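Local atomic coordinates of pentacotripeptide-repeat region of PRORP domain-containing protein (Brachypodium distachyon, PDB entry 4ME2), a protein that probably binds RNA sequence-specifically, including chloroplast group II intron RNA, through a stack of helix-turn-helix pentatricopeptide repeats. Residues A87-L92 against A103-A108; G96-A101 against V125-S130; A134-V139 against K181-A186; A145-K150 against A187-E192; V209-M214 against A224-D229. All coordinates share one frame; numbering follows the deposited sequence.

Contact 1: residues A87-L92 against A103-A108; sequences AAMAEL and AALHVA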
# COMPACT_ATOMS: atom_id res chain seq x y z
N ALA A 87 -8.51 12.20 -9.53
CA ALA A 87 -8.04 12.53 -10.89
C ALA A 87 -6.66 13.18 -10.82
O ALA A 87 -5.80 12.87 -11.65
CB ALA A 87 -9.03 13.43 -11.62
N ALA A 88 -6.46 14.06 -9.85
CA ALA A 88 -5.16 14.70 -9.63
C ALA A 88 -4.10 13.66 -9.28
O ALA A 88 -2.99 13.68 -9.81
CB ALA A 88 -5.25 15.77 -8.55
N MET A 89 -4.45 12.75 -8.37
CA MET A 89 -3.56 11.65 -8.01
C MET A 89 -3.15 10.84 -9.24
O MET A 89 -1.97 10.57 -9.45
CB MET A 89 -4.23 10.73 -6.98
CG MET A 89 -3.34 9.61 -6.50
SD MET A 89 -4.24 8.50 -5.40
CE MET A 89 -5.40 7.78 -6.55
N ALA A 90 -4.14 10.46 -10.05
CA ALA A 90 -3.89 9.61 -11.20
C ALA A 90 -3.04 10.32 -12.25
O ALA A 90 -2.22 9.70 -12.91
CB ALA A 90 -5.20 9.13 -11.81
N GLU A 91 -3.25 11.62 -12.40
CA GLU A 91 -2.45 12.39 -13.35
C GLU A 91 -1.00 12.53 -12.88
O GLU A 91 -0.07 12.47 -13.69
CB GLU A 91 -3.06 13.76 -13.60
CG GLU A 91 -2.25 14.65 -14.54
CD GLU A 91 -2.13 14.11 -15.96
OE1 GLU A 91 -2.76 13.09 -16.30
OE2 GLU A 91 -1.38 14.72 -16.76
N LEU A 92 -0.80 12.71 -11.58
CA LEU A 92 0.56 12.72 -11.05
C LEU A 92 1.25 11.37 -11.27
O LEU A 92 2.43 11.32 -11.61
CB LEU A 92 0.57 13.11 -9.57
CG LEU A 92 0.21 14.57 -9.26
CD1 LEU A 92 -0.27 14.67 -7.82
CD2 LEU A 92 1.38 15.52 -9.51
N ALA A 103 1.85 11.37 -2.00
CA ALA A 103 1.36 12.41 -1.12
C ALA A 103 -0.13 12.66 -1.38
O ALA A 103 -0.90 12.87 -0.43
CB ALA A 103 2.17 13.69 -1.27
N ALA A 104 -0.55 12.61 -2.65
CA ALA A 104 -1.97 12.76 -2.98
C ALA A 104 -2.79 11.62 -2.39
O ALA A 104 -3.87 11.85 -1.83
CB ALA A 104 -2.19 12.86 -4.48
N LEU A 105 -2.27 10.40 -2.51
CA LEU A 105 -2.90 9.22 -1.91
C LEU A 105 -3.15 9.43 -0.42
O LEU A 105 -4.24 9.15 0.07
CB LEU A 105 -2.07 7.95 -2.15
CG LEU A 105 -2.59 6.64 -1.52
CD1 LEU A 105 -3.99 6.31 -2.00
CD2 LEU A 105 -1.64 5.49 -1.79
N HIS A 106 -2.14 9.92 0.30
CA HIS A 106 -2.29 10.13 1.74
C HIS A 106 -3.33 11.17 2.10
O HIS A 106 -4.00 11.05 3.14
CB HIS A 106 -0.95 10.43 2.40
CG HIS A 106 -0.07 9.21 2.55
ND1 HIS A 106 -0.48 8.10 3.19
CD2 HIS A 106 1.23 8.98 2.13
CE1 HIS A 106 0.52 7.19 3.18
NE2 HIS A 106 1.56 7.74 2.53
N VAL A 107 -3.49 12.19 1.25
CA VAL A 107 -4.59 13.13 1.42
C VAL A 107 -5.91 12.37 1.26
O VAL A 107 -6.81 12.51 2.09
CB VAL A 107 -4.52 14.32 0.43
CG1 VAL A 107 -5.74 15.22 0.60
CG2 VAL A 107 -3.25 15.14 0.65
N ALA A 108 -6.02 11.55 0.22
CA ALA A 108 -7.26 10.78 -0.01
C ALA A 108 -7.59 9.87 1.18
O ALA A 108 -8.76 9.73 1.56
CB ALA A 108 -7.16 9.97 -1.29
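M89 and A104 form the tight centre of this helix pair, with CB of M89 3.9 Å from CB of A104 and CG of M89 4.0 Å from the same methyl. The CA atoms of these two residues are also the nearest across the segments, at 5.4 Å. The short axes pass within 9.2 Å and run antiparallel at 160°, as expected for the two arms of a helical hairpin with only ten residues between the segments. M89 starts out anti to its own N (chi1 -177°) and stays extended as far as the sulfur, which carries SD past A104 to the root of the next side chain, 3.8 Å from CA of L105 and 4.1 Å from its CD1. A bend at the last torsion (chi3 67°) then turns the terminal methyl aside.

Beyond this centre the fit slackens. CD1 of L92 comes no nearer than 4.3 Å to CB of A104, and A108 stays further off still. The contact itself is buried; solvent is met on the back of helix 82-94, at exposed A90 and partly exposed E91, whose carboxylate forms a salt bridge with R94 on its own helix.

M89 and L105 both rest on F124 of helix 118-126. A104 packs on L77 of helix 66-77, while L92 meets V53 and L56 of helix 47-59, so the hairpin is joined to the helices before it as well as to the one that follows.

Contact 2: residues G96-A101 against V125-S130; sequences GHWSLA and VSSSPS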
# COMPACT_ATOMS: atom_id res chain seq x y z
N GLY A 96 4.55 10.39 -13.87
CA GLY A 96 5.71 9.76 -13.24
C GLY A 96 6.20 10.46 -11.98
O GLY A 96 7.30 10.17 -11.50
N HIS A 97 5.40 11.38 -11.44
CA HIS A 97 5.75 12.05 -10.19
C HIS A 97 5.29 11.20 -9.04
O HIS A 97 4.31 11.53 -8.37
CB HIS A 97 5.12 13.43 -10.11
CG HIS A 97 5.55 14.36 -11.21
ND1 HIS A 97 6.82 14.77 -11.35
CD2 HIS A 97 4.82 14.94 -12.24
CE1 HIS A 97 6.91 15.58 -12.42
NE2 HIS A 97 5.68 15.69 -12.96
N TRP A 98 6.01 10.12 -8.80
CA TRP A 98 5.59 9.09 -7.85
C TRP A 98 5.44 9.63 -6.44
O TRP A 98 4.41 9.40 -5.79
CB TRP A 98 6.52 7.89 -7.93
CG TRP A 98 6.05 6.75 -7.10
CD1 TRP A 98 5.17 5.74 -7.45
CD2 TRP A 98 6.41 6.49 -5.71
NE1 TRP A 98 4.98 4.88 -6.40
CE2 TRP A 98 5.69 5.28 -5.32
CE3 TRP A 98 7.23 7.12 -4.79
CZ2 TRP A 98 5.80 4.74 -4.05
CZ3 TRP A 98 7.34 6.57 -3.51
CH2 TRP A 98 6.64 5.41 -3.15
N SER A 99 6.43 10.36 -5.95
CA SER A 99 6.36 10.88 -4.57
C SER A 99 5.18 11.84 -4.36
O SER A 99 4.55 11.83 -3.30
CB SER A 99 7.68 11.54 -4.15
OG SER A 99 7.85 12.77 -4.81
N LEU A 100 4.87 12.66 -5.37
CA LEU A 100 3.74 13.59 -5.30
C LEU A 100 2.42 12.83 -5.36
O LEU A 100 1.47 13.20 -4.69
CB LEU A 100 3.77 14.61 -6.44
CG LEU A 100 4.99 15.55 -6.47
CD1 LEU A 100 4.78 16.63 -7.52
CD2 LEU A 100 5.21 16.17 -5.11
N ALA A 101 2.38 11.78 -6.18
CA ALA A 101 1.17 10.96 -6.29
C ALA A 101 0.90 10.25 -4.97
O ALA A 101 -0.27 10.09 -4.57
CB ALA A 101 1.27 9.96 -7.44
N VAL A 125 3.07 0.40 -5.17
CA VAL A 125 4.26 -0.39 -4.90
C VAL A 125 5.02 -0.70 -6.19
O VAL A 125 6.23 -0.46 -6.29
CB VAL A 125 3.94 -1.70 -4.15
CG1 VAL A 125 5.19 -2.56 -4.01
CG2 VAL A 125 3.35 -1.41 -2.78
N SER A 126 4.29 -1.22 -7.18
CA SER A 126 4.89 -1.63 -8.46
C SER A 126 5.47 -0.46 -9.25
O SER A 126 6.45 -0.63 -9.99
CB SER A 126 3.85 -2.38 -9.30
OG SER A 126 3.48 -3.58 -8.64
N SER A 127 4.89 0.72 -9.09
CA SER A 127 5.31 1.91 -9.82
C SER A 127 6.38 2.71 -9.08
O SER A 127 6.89 3.69 -9.61
CB SER A 127 4.11 2.81 -10.15
OG SER A 127 3.52 3.35 -8.97
N SER A 128 6.73 2.29 -7.86
CA SER A 128 7.78 2.99 -7.12
C SER A 128 9.12 2.70 -7.78
O SER A 128 9.29 1.64 -8.38
CB SER A 128 7.82 2.56 -5.65
OG SER A 128 8.22 1.21 -5.49
N PRO A 129 10.06 3.65 -7.69
CA PRO A 129 11.39 3.41 -8.25
C PRO A 129 12.14 2.32 -7.49
O PRO A 129 12.23 2.39 -6.26
CB PRO A 129 12.10 4.76 -8.07
CG PRO A 129 11.03 5.76 -7.80
CD PRO A 129 9.92 5.00 -7.14
N SER A 130 12.67 1.33 -8.20
CA SER A 130 13.43 0.24 -7.59
C SER A 130 14.78 0.72 -7.04
O SER A 130 15.36 1.67 -7.57
CB SER A 130 13.69 -0.88 -8.60
OG SER A 130 12.51 -1.60 -8.90
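The indole of W98 carries S128 and P129 over one face, with the hydroxyl OG of S127 in the ring plane at its edge. CB of S128 is 3.4 Å from CZ2 of W98, and CA of S128 makes a CH-pi contact, 3.6 Å from the centroid of the W98 five-membered ring and 18° off the normal. CD of P129 sits toward the rim on that same face, 4.1 Å from CD2 of W98. OG of S127 approaches CD1 of W98 to 3.3 Å, but its own hydrogen bond goes to O of T123.

The indole N-H is held by O of F124, fixing the ring's rotation. S128 is pinned in turn, since OG donates to O of V125 (2.7 Å), which also accepts from N of S128. Replacing W98 with an alanine would probably leave the F124 carbonyl without this donor and open a gap beneath S128 and P129.

G96 ends helix 82-94 in a Schellman motif and H97 is the N-cap of helix 98-109. The tryptophan of that helix's first turn thus docks on the turn that follows helix 118-126, a join within the helix-turn-helix array of a pentatricopeptide-repeat protein.

Contact 3: residues A134-V139 against K181-A186; sequences AAAAAV and KGRARA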
# COMPACT_ATOMS: atom_id res chain seq x y z
N ALA A 134 14.62 6.13 -0.41
CA ALA A 134 13.54 7.01 0.02
C ALA A 134 12.19 6.42 -0.38
O ALA A 134 11.24 6.44 0.41
CB ALA A 134 13.72 8.40 -0.56
N ALA A 135 12.11 5.90 -1.61
CA ALA A 135 10.87 5.27 -2.09
C ALA A 135 10.57 3.98 -1.32
O ALA A 135 9.41 3.71 -0.97
CB ALA A 135 10.94 5.01 -3.59
N ALA A 136 11.61 3.20 -1.03
CA ALA A 136 11.47 1.98 -0.22
C ALA A 136 10.89 2.30 1.15
O ALA A 136 9.98 1.62 1.64
CB ALA A 136 12.82 1.28 -0.09
N ALA A 137 11.42 3.36 1.77
CA ALA A 137 10.95 3.80 3.07
C ALA A 137 9.49 4.24 2.99
O ALA A 137 8.71 3.95 3.90
CB ALA A 137 11.80 4.95 3.57
N ALA A 138 9.14 4.94 1.91
CA ALA A 138 7.77 5.42 1.73
C ALA A 138 6.80 4.25 1.51
O ALA A 138 5.66 4.29 1.98
CB ALA A 138 7.69 6.43 0.60
N VAL A 139 7.25 3.23 0.79
CA VAL A 139 6.42 2.04 0.58
C VAL A 139 6.22 1.29 1.90
O VAL A 139 5.11 0.86 2.21
CB VAL A 139 7.00 1.09 -0.50
CG1 VAL A 139 6.30 -0.26 -0.45
CG2 VAL A 139 6.86 1.70 -1.88
N LYS A 181 9.19 -5.94 -5.45
CA LYS A 181 9.91 -4.69 -5.21
C LYS A 181 11.00 -4.81 -4.16
O LYS A 181 11.69 -3.83 -3.88
CB LYS A 181 8.95 -3.58 -4.81
CG LYS A 181 8.39 -2.83 -5.99
CD LYS A 181 9.47 -2.00 -6.67
CE LYS A 181 8.96 -1.55 -8.02
NZ LYS A 181 10.05 -0.93 -8.83
N GLY A 182 11.16 -6.00 -3.59
CA GLY A 182 12.18 -6.26 -2.58
C GLY A 182 11.84 -5.81 -1.17
O GLY A 182 12.71 -5.76 -0.30
N ARG A 183 10.56 -5.51 -0.92
CA ARG A 183 10.16 -5.01 0.39
C ARG A 183 9.68 -6.16 1.26
O ARG A 183 8.48 -6.34 1.50
CB ARG A 183 9.11 -3.90 0.25
CG ARG A 183 9.49 -2.74 -0.67
CD ARG A 183 10.91 -2.21 -0.46
NE ARG A 183 11.22 -1.93 0.94
CZ ARG A 183 12.45 -2.00 1.46
NH1 ARG A 183 13.48 -2.33 0.70
NH2 ARG A 183 12.64 -1.73 2.74
N ALA A 184 10.65 -6.92 1.75
CA ALA A 184 10.40 -8.19 2.43
C ALA A 184 9.69 -8.04 3.76
O ALA A 184 8.72 -8.74 4.04
CB ALA A 184 11.70 -8.95 2.61
N ARG A 185 10.19 -7.13 4.59
CA ARG A 185 9.58 -6.89 5.89
C ARG A 185 8.13 -6.43 5.75
O ARG A 185 7.25 -6.90 6.48
CB ARG A 185 10.41 -5.87 6.69
CG ARG A 185 9.86 -5.55 8.07
CD ARG A 185 9.71 -6.79 8.94
NE ARG A 185 10.98 -7.49 9.14
CZ ARG A 185 11.09 -8.72 9.63
NH1 ARG A 185 10.01 -9.40 9.98
NH2 ARG A 185 12.30 -9.27 9.76
N ALA A 186 7.90 -5.50 4.82
CA ALA A 186 6.54 -5.02 4.52
C ALA A 186 5.62 -6.17 4.11
O ALA A 186 4.49 -6.27 4.60
CB ALA A 186 6.57 -3.93 3.45
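R183 lays its guanidinium flat against A136, the methyl carbon CB standing 3.6 Å from CZ of R183 and directly over the centre of the group. The arginine belongs to a helix-turn-helix junction of the repeat fold: G182, with positive phi, ends helix 168-180 in a Schellman motif, and R183 is the N-cap of helix 184-197 and the centre of an inverse gamma turn.

The evidence for face-on packing is the even spread of distances. CB of A136 is 3.7 Å from NE of R183 and 3.8 Å from NH1 of R183, as expected when a methyl sits above a planar group and not at its rim. Getting there requires a curled chain. R183 leaves its backbone with CG beside N, and the next two torsions bend in the same sense (chi2 -45°, chi3 -50°), bringing the head over A136. The two backbones can therefore stay well separated, at 7.1 Å between CA of A136 and CA of R183.

The aliphatic root of the arginine has a second partner. V139 meets it obliquely, bringing its CG1 methyl toward the bend of the chain, while L178 of helix 168-180 touches V139, R183 and A186 alike. The charged head is held by the salt bridge from its NH2 to OD2 of D140, one residue after V139, so apolar and ionic contacts position the same side chain. Near the backbone of the arginine, CG of R183 lies 4.0 Å from CG1 of V139.

Contact 4: residues A145-K150 against A187-E192; sequences AFIEEK and AWRVYE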
# COMPACT_ATOMS: atom_id res chain seq x y z
N ALA A 145 0.61 2.02 7.28
CA ALA A 145 -0.61 2.83 7.28
C ALA A 145 -1.83 2.00 6.91
O ALA A 145 -2.91 2.19 7.46
CB ALA A 145 -0.47 4.04 6.37
N PHE A 146 -1.65 1.07 5.97
CA PHE A 146 -2.72 0.17 5.55
C PHE A 146 -3.11 -0.73 6.71
O PHE A 146 -4.29 -0.88 7.01
CB PHE A 146 -2.26 -0.65 4.34
CG PHE A 146 -3.16 -1.81 4.00
CD1 PHE A 146 -4.54 -1.63 3.85
CD2 PHE A 146 -2.63 -3.07 3.79
CE1 PHE A 146 -5.36 -2.70 3.52
CE2 PHE A 146 -3.44 -4.15 3.46
CZ PHE A 146 -4.81 -3.96 3.33
N ILE A 147 -2.12 -1.33 7.37
CA ILE A 147 -2.41 -2.24 8.47
C ILE A 147 -3.13 -1.50 9.59
O ILE A 147 -4.13 -1.99 10.12
CB ILE A 147 -1.14 -2.97 8.97
CG1 ILE A 147 -0.61 -3.89 7.87
CG2 ILE A 147 -1.43 -3.77 10.23
CD1 ILE A 147 0.77 -4.46 8.14
N GLU A 148 -2.64 -0.30 9.91
CA GLU A 148 -3.24 0.53 10.95
C GLU A 148 -4.67 0.94 10.60
O GLU A 148 -5.58 0.81 11.43
CB GLU A 148 -2.38 1.76 11.26
CG GLU A 148 -3.08 2.79 12.13
CD GLU A 148 -2.14 3.58 13.03
OE1 GLU A 148 -0.91 3.39 12.94
OE2 GLU A 148 -2.64 4.39 13.85
N GLU A 149 -4.89 1.43 9.38
CA GLU A 149 -6.24 1.87 9.01
C GLU A 149 -7.26 0.74 9.08
O GLU A 149 -8.44 0.98 9.32
CB GLU A 149 -6.26 2.58 7.65
CG GLU A 149 -6.12 1.66 6.44
CD GLU A 149 -5.79 2.39 5.15
OE1 GLU A 149 -5.76 3.64 5.15
OE2 GLU A 149 -5.58 1.71 4.13
N LYS A 150 -6.81 -0.50 8.88
CA LYS A 150 -7.70 -1.65 9.00
C LYS A 150 -7.94 -2.00 10.46
O LYS A 150 -9.08 -2.13 10.90
CB LYS A 150 -7.12 -2.86 8.26
CG LYS A 150 -6.89 -2.64 6.78
CD LYS A 150 -8.18 -2.62 5.99
CE LYS A 150 -8.83 -4.00 5.98
NZ LYS A 150 -9.99 -4.05 5.05
N ALA A 187 6.10 -7.04 3.22
CA ALA A 187 5.30 -8.20 2.79
C ALA A 187 4.98 -9.10 3.99
O ALA A 187 3.83 -9.52 4.20
CB ALA A 187 6.03 -8.98 1.70
N TRP A 188 6.00 -9.39 4.80
CA TRP A 188 5.79 -10.17 6.00
C TRP A 188 4.76 -9.52 6.91
O TRP A 188 3.87 -10.21 7.43
CB TRP A 188 7.10 -10.39 6.74
CG TRP A 188 6.86 -11.04 8.05
CD1 TRP A 188 6.89 -10.46 9.31
CD2 TRP A 188 6.45 -12.43 8.28
NE1 TRP A 188 6.57 -11.38 10.27
CE2 TRP A 188 6.30 -12.58 9.72
CE3 TRP A 188 6.23 -13.52 7.45
CZ2 TRP A 188 5.93 -13.78 10.29
CZ3 TRP A 188 5.86 -14.73 8.04
CH2 TRP A 188 5.72 -14.86 9.42
N ARG A 189 4.86 -8.21 7.09
CA ARG A 189 3.92 -7.48 7.95
C ARG A 189 2.48 -7.73 7.52
O ARG A 189 1.64 -8.07 8.35
CB ARG A 189 4.23 -5.98 7.99
CG ARG A 189 5.31 -5.58 8.99
CD ARG A 189 4.76 -4.73 10.14
NE ARG A 189 3.61 -5.33 10.80
CZ ARG A 189 2.59 -4.64 11.33
NH1 ARG A 189 2.56 -3.32 11.28
NH2 ARG A 189 1.60 -5.29 11.91
N VAL A 190 2.21 -7.58 6.23
CA VAL A 190 0.86 -7.81 5.69
C VAL A 190 0.43 -9.27 5.85
O VAL A 190 -0.69 -9.55 6.32
CB VAL A 190 0.76 -7.44 4.19
CG1 VAL A 190 -0.57 -7.90 3.62
CG2 VAL A 190 0.93 -5.94 3.99
N TYR A 191 1.30 -10.18 5.44
CA TYR A 191 1.01 -11.61 5.54
C TYR A 191 0.71 -12.01 6.99
O TYR A 191 -0.28 -12.70 7.26
CB TYR A 191 2.16 -12.44 4.97
CG TYR A 191 1.99 -13.93 5.16
CD1 TYR A 191 2.57 -14.58 6.25
CD2 TYR A 191 1.24 -14.69 4.27
CE1 TYR A 191 2.42 -15.95 6.44
CE2 TYR A 191 1.08 -16.06 4.44
CZ TYR A 191 1.67 -16.68 5.53
OH TYR A 191 1.51 -18.04 5.70
N GLU A 192 1.55 -11.56 7.92
CA GLU A 192 1.37 -11.90 9.33
C GLU A 192 0.06 -11.34 9.89
O GLU A 192 -0.71 -12.08 10.51
CB GLU A 192 2.55 -11.42 10.16
CG GLU A 192 2.36 -11.63 11.65
CD GLU A 192 3.51 -11.08 12.46
OE1 GLU A 192 4.14 -11.87 13.20
OE2 GLU A 192 3.80 -9.87 12.35
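I147 meets R189 and V190 about equally, its far methyl CD1 reaching both. CD1 of I147 stands 3.7 Å from CZ of R189, over the centre of one guanidinium face. The other branch helps: CG2 of I147 is 3.8 Å from NH2 of R189, so both branches of the isoleucine reach the guanidinium. CD1 of I147 also reaches CB of R189 at 3.8 Å, showing that the arginine folds round the methyl, with bends at chi2 (-113°, away from a staggered value) and chi3.

Contact with backbone and aliphatic groups completes the fit. An extended chi2 (169°) pushes CD1 of I147 into the neighbouring helix, where it is 3.7 Å from O of R189 and 3.9 Å from N of V190. Its approach to CG2 of V190 is looser, at 4.4 Å.

The ionic part lies just before the first segment: NH1 of R189 forms a salt bridge with OE1 of E144, one turn ahead of I147. That bond probably holds the guanidinium in place over the isoleucine. With an alanine at R189, E144 would probably be left without this charged mate and the methyl of I147 would lose the flat surface covering it.

Helix 168-180 runs alongside both partners, L174 meeting F146 while L171 and V175 meet V190. On the far flank of helix 184-197, W188 and Y191 face helices 204-216 and 220-236, so this contact ties helix 133-151 to the C-terminal part of the helical stack.

Contact 5: residues V209-M214 against A224-D229; sequences VMAKGM and AEVEAD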
# COMPACT_ATOMS: atom_id res chain seq x y z
N VAL A 209 4.06 -17.55 -2.86
CA VAL A 209 4.58 -16.20 -3.06
C VAL A 209 5.50 -15.83 -1.90
O VAL A 209 6.63 -15.40 -2.10
CB VAL A 209 3.45 -15.15 -3.17
CG1 VAL A 209 4.00 -13.74 -3.11
CG2 VAL A 209 2.65 -15.36 -4.45
N MET A 210 4.98 -16.05 -0.69
CA MET A 210 5.66 -15.62 0.53
C MET A 210 6.87 -16.48 0.88
O MET A 210 7.94 -15.96 1.18
CB MET A 210 4.66 -15.55 1.69
CG MET A 210 3.81 -14.29 1.67
SD MET A 210 4.82 -12.81 1.90
CE MET A 210 5.44 -13.11 3.55
N ALA A 211 6.70 -17.80 0.82
CA ALA A 211 7.80 -18.71 1.16
C ALA A 211 9.03 -18.48 0.28
O ALA A 211 10.15 -18.38 0.79
CB ALA A 211 7.35 -20.16 1.10
N LYS A 212 8.82 -18.38 -1.03
CA LYS A 212 9.91 -18.17 -1.97
C LYS A 212 10.44 -16.73 -1.89
O LYS A 212 11.64 -16.48 -2.03
CB LYS A 212 9.46 -18.52 -3.40
CG LYS A 212 8.83 -19.90 -3.53
CD LYS A 212 8.11 -20.13 -4.86
CE LYS A 212 9.03 -20.72 -5.92
NZ LYS A 212 8.26 -21.37 -7.02
N GLY A 213 9.53 -15.79 -1.64
CA GLY A 213 9.91 -14.38 -1.50
C GLY A 213 10.79 -14.12 -0.29
O GLY A 213 11.84 -13.48 -0.41
N MET A 214 10.38 -14.61 0.87
CA MET A 214 11.16 -14.41 2.09
C MET A 214 12.56 -15.01 1.95
O MET A 214 13.54 -14.38 2.32
CB MET A 214 10.44 -14.99 3.31
CG MET A 214 9.13 -14.29 3.65
SD MET A 214 9.25 -12.52 3.96
CE MET A 214 8.79 -11.86 2.35
N ALA A 224 10.80 -19.65 6.98
CA ALA A 224 10.53 -20.88 7.70
C ALA A 224 9.10 -20.92 8.26
O ALA A 224 8.47 -21.97 8.27
CB ALA A 224 11.55 -21.08 8.81
N GLU A 225 8.61 -19.76 8.72
CA GLU A 225 7.22 -19.65 9.19
C GLU A 225 6.25 -19.97 8.06
O GLU A 225 5.32 -20.75 8.23
CB GLU A 225 6.94 -18.25 9.73
CG GLU A 225 7.78 -17.82 10.92
CD GLU A 225 7.20 -18.24 12.26
OE1 GLU A 225 7.60 -17.65 13.27
OE2 GLU A 225 6.35 -19.16 12.30
N VAL A 226 6.47 -19.36 6.90
CA VAL A 226 5.59 -19.57 5.75
C VAL A 226 5.63 -21.04 5.31
O VAL A 226 4.59 -21.63 5.02
CB VAL A 226 5.93 -18.66 4.56
CG1 VAL A 226 4.93 -18.90 3.43
CG2 VAL A 226 5.92 -17.20 4.97
N GLU A 227 6.83 -21.63 5.28
CA GLU A 227 6.94 -23.04 4.93
C GLU A 227 6.13 -23.92 5.88
O GLU A 227 5.53 -24.90 5.45
CB GLU A 227 8.40 -23.47 4.87
CG GLU A 227 9.18 -22.80 3.74
CD GLU A 227 10.63 -23.26 3.64
OE1 GLU A 227 11.07 -24.08 4.48
OE2 GLU A 227 11.34 -22.80 2.72
N ALA A 228 6.10 -23.56 7.16
CA ALA A 228 5.28 -24.25 8.14
C ALA A 228 3.79 -24.12 7.80
O ALA A 228 3.04 -25.10 7.82
CB ALA A 228 5.56 -23.72 9.54
N ASP A 229 3.37 -22.90 7.45
CA ASP A 229 1.98 -22.66 7.05
C ASP A 229 1.61 -23.42 5.78
O ASP A 229 0.54 -24.03 5.70
CB ASP A 229 1.73 -21.16 6.85
CG ASP A 229 1.88 -20.35 8.13
OD1 ASP A 229 1.85 -20.94 9.23
OD2 ASP A 229 2.02 -19.11 8.03
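V226 pushes one methyl into the backbone beside A211: its CG1 is 3.3 Å from N of A211 and 3.6 Å from CB of A211. The first torsion explains the reach, because CG1 lies anti to N of V226 (chi1 -177°) and so comes forward on the side facing helix 204-216. The two methyls of the valine straddle the next contact, CG1 of V226 being 3.8 Å from CB of M210 and CG2 of V226 3.9 Å from the same atom.

M210 meets the valine most closely with its root, CB. With CG beside N, bends at chi2 and chi3 curl the thioether onto A187 and Y191 of helix 184-197.

The segments belong to the last helical hairpin of the chain, antiparallel at 155° with a closest axis approach of 8.3 Å. Alanine on one side lets the backbones come close, to 5.2 Å between CA of A211 and CA of V226. V226 further packs on W188, which joins the hairpin to the preceding helix 184-197.

At the exposed margin E227 sets its CG beside its own N and runs extended from there, so the carboxylate lies well beyond the methyl of A211 that its stem touches, with CG of E227 4.2 Å from CB of A211. Further along helix 220-236, OD2 of D229 forms a salt bridge with NH1 of R196.

From the N terminus, contact 1 closes the short turn between helices 82-94 and 98-109. Contact 2 starts inside that turn, at 96-101, and crosses contact 1 by running on to the end of helix 118-126; the two share helix 98-109 and meet where L92 O probably bonds H97 N. Contacts 3 and 4 follow, crossing each other and joining helix 133-151 to helix 184-197 at two levels across the intervening helix 168-180. K181, whose NZ bonds S130 OG and S128 O, links contacts 2 and 3. Contact 5 closes the last hairpin in series, and Y191 OH to D229 OD2 ties it to contact 4. Contacts 1 and 5 lie about 34 Å apart, centre to centre.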